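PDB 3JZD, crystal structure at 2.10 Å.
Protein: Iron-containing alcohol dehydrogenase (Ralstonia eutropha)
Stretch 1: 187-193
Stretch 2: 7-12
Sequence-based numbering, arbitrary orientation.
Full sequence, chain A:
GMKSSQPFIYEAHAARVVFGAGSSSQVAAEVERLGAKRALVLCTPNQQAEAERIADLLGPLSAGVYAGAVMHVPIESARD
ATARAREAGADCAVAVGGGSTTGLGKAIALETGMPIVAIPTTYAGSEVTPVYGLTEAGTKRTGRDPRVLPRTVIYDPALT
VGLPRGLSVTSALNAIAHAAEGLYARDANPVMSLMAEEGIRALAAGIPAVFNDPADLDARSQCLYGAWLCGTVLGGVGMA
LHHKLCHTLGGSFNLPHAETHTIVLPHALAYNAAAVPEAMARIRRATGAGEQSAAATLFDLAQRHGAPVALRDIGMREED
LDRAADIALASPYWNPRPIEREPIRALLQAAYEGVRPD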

# COMPACT_ATOMS: atom_id res chain seq x y z
N ASP A 187 11.76 11.99 2.41
CA ASP A 187 10.29 11.98 2.25
C ASP A 187 9.67 10.67 2.72
O ASP A 187 8.63 10.20 2.22
CB ASP A 187 9.90 12.32 0.80
CG ASP A 187 10.50 11.36 -0.23
OD1 ASP A 187 11.50 10.66 0.08
OD2 ASP A 187 9.95 11.31 -1.35
N ALA A 188 10.31 10.08 3.72
CA ALA A 188 9.83 8.89 4.35
C ALA A 188 8.41 9.10 4.83
O ALA A 188 8.05 10.21 5.22
CB ALA A 188 10.72 8.57 5.56
N ASN A 189 7.58 8.06 4.72
CA ASN A 189 6.27 8.11 5.35
C ASN A 189 5.96 6.73 6.01
O ASN A 189 6.59 5.71 5.68
CB ASN A 189 5.19 8.58 4.37
CG ASN A 189 4.84 7.56 3.35
OD1 ASN A 189 4.37 6.47 3.70
ND2 ASN A 189 5.03 7.89 2.07
N PRO A 190 4.98 6.71 6.95
CA PRO A 190 4.68 5.49 7.73
C PRO A 190 4.25 4.28 6.94
O PRO A 190 4.50 3.13 7.34
CB PRO A 190 3.57 5.94 8.68
CG PRO A 190 3.71 7.44 8.74
CD PRO A 190 4.25 7.89 7.44
N VAL A 191 3.58 4.52 5.82
CA VAL A 191 3.11 3.41 5.02
C VAL A 191 4.27 2.80 4.25
O VAL A 191 4.47 1.60 4.24
CB VAL A 191 1.93 3.82 4.14
CG1 VAL A 191 1.55 2.71 3.29
CG2 VAL A 191 0.72 4.27 5.07
N MSE A 192 5.07 3.65 3.64
CA MSE A 192 6.26 3.18 2.94
C MSE A 192 7.22 2.47 3.95
O MSE A 192 7.81 1.41 3.65
CB MSE A 192 6.94 4.35 2.22
CG MSE A 192 6.15 4.85 1.03
SE MSE A 192 6.23 3.57 -0.44
CE MSE A 192 4.46 3.86 -1.21
N SER A 193 7.34 3.03 5.14
CA SER A 193 8.19 2.42 6.14
C SER A 193 7.69 1.08 6.63
O SER A 193 8.50 0.18 6.89
CB SER A 193 8.38 3.40 7.31
OG SER A 193 9.13 4.48 6.79
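Stretch 2, residues 7-12: PFIYEA

No direct hydrogen bond joins these two segments, although one of them is a strand with polar backbone atoms to satisfy; the polar link between them is made by water, and it converges on a single side-chain amide. The general principle is that a residue capping a helix can serve a second surface at the same time, because the two ends of its amide group are chemically different. Asn189 sits at the N-cap position, just before the helix that begins at Pro190. Asn189 OD1 accepts from Met192 N at 2.9 Å in a nearly straight bond, and from Val191 N at 3.0 Å in a weak, more bent one. OD1 serves the helix start, while ND2, the donor end of the same amide, bonds to two waters. One water accepts from Asn189 ND2 at 3.1 Å and donates both to Ile9 O at 2.9 Å and to Asp187 O at 2.6 Å, so that it ties the strand to the loop leading into the helix. A second water forms two weak bonds, accepting from Asn189 ND2 at 3.0 Å and donating to Glu11 O at 3.3 Å.

Stretch 2 is extended: after Pro7, residues Phe8 to Ala12 form a strand that runs past the loop and the first turn of the helix. That turn is closed by the backbone bond from Ser193 N to Asn189 O, 2.8 Å long. The chains come into register at Asn189 and Phe8, whose CA atoms lie 6.1 Å apart. From there the contacts advance in the same sense along both sequences, with Phe8 meeting Asn189 and Pro190 while Tyr10 reaches Val191 and Met192.

The side chains that take part are those of Phe8 and Tyr10, alternate residues of the strand, though only Phe8 points toward stretch 1. Ile9 and Glu11 point away, and it is their carbonyl oxygens that the waters reach. Pro190 CD lies over one face of the Phe8 ring, 3.6 Å from its centroid and close to the ring normal, a CH-pi contact whose closest atom pair is Pro190 CD to Phe8 CE2 at 3.5 Å. Asn189 CB approaches the same ring at 3.7 Å from Phe8 CD1. The CA-to-CB bond of Tyr10 points sideways to stretch 1, but the end of the side chain comes nearer. Tyr10 CE1 packs 3.5 Å from Val191 CG1 and 3.7 Å from CE of Met192, a selenomethionine, while Asn189 OD1 lies at the ring edge, 3.7 Å from Tyr10 CD1. Apolar packing thus accompanies the water bridges, within a modest buried surface of 330 Å².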

# COMPACT_ATOMS: atom_id res chain seq x y z
N PRO A 7 4.34 15.34 9.60
CA PRO A 7 3.41 15.35 8.47
C PRO A 7 4.01 14.70 7.20
O PRO A 7 5.22 14.62 7.09
CB PRO A 7 3.16 16.83 8.25
CG PRO A 7 4.37 17.46 8.68
CD PRO A 7 4.90 16.67 9.84
N PHE A 8 3.17 14.25 6.27
CA PHE A 8 3.67 13.62 5.06
C PHE A 8 2.61 13.61 3.98
O PHE A 8 1.46 13.86 4.26
CB PHE A 8 4.14 12.17 5.35
CG PHE A 8 3.04 11.29 5.93
CD1 PHE A 8 2.17 10.62 5.11
CD2 PHE A 8 2.86 11.18 7.31
CE1 PHE A 8 1.15 9.83 5.63
CE2 PHE A 8 1.87 10.40 7.84
CZ PHE A 8 0.99 9.73 7.00
N ILE A 9 3.05 13.35 2.75
CA ILE A 9 2.16 13.17 1.63
C ILE A 9 2.44 11.80 1.07
O ILE A 9 3.57 11.51 0.66
CB ILE A 9 2.30 14.24 0.53
CG1 ILE A 9 1.85 15.59 1.09
CG2 ILE A 9 1.44 13.85 -0.67
CD1 ILE A 9 1.97 16.78 0.14
N TYR A 10 1.43 10.94 1.07
CA TYR A 10 1.56 9.61 0.58
C TYR A 10 0.91 9.56 -0.76
O TYR A 10 -0.21 10.05 -0.94
CB TYR A 10 0.86 8.62 1.51
CG TYR A 10 0.69 7.22 0.94
CD1 TYR A 10 1.67 6.26 1.11
CD2 TYR A 10 -0.45 6.86 0.24
CE1 TYR A 10 1.52 5.02 0.62
CE2 TYR A 10 -0.59 5.59 -0.25
CZ TYR A 10 0.39 4.69 -0.06
OH TYR A 10 0.26 3.43 -0.54
N GLU A 11 1.59 8.92 -1.68
CA GLU A 11 1.06 8.69 -2.99
C GLU A 11 1.25 7.23 -3.35
O GLU A 11 2.34 6.63 -3.13
CB GLU A 11 1.70 9.61 -4.01
CG GLU A 11 1.07 10.97 -4.00
CD GLU A 11 1.67 11.94 -4.99
OE1 GLU A 11 2.94 11.98 -5.08
OE2 GLU A 11 0.85 12.69 -5.64
N ALA A 12 0.18 6.64 -3.85
CA ALA A 12 0.29 5.29 -4.32
C ALA A 12 0.07 5.36 -5.82
O ALA A 12 -0.82 6.06 -6.30
CB ALA A 12 -0.74 4.41 -3.66
O HOH W 1 6.27 10.65 1.23
O HOH W 2 4.68 7.34 -0.89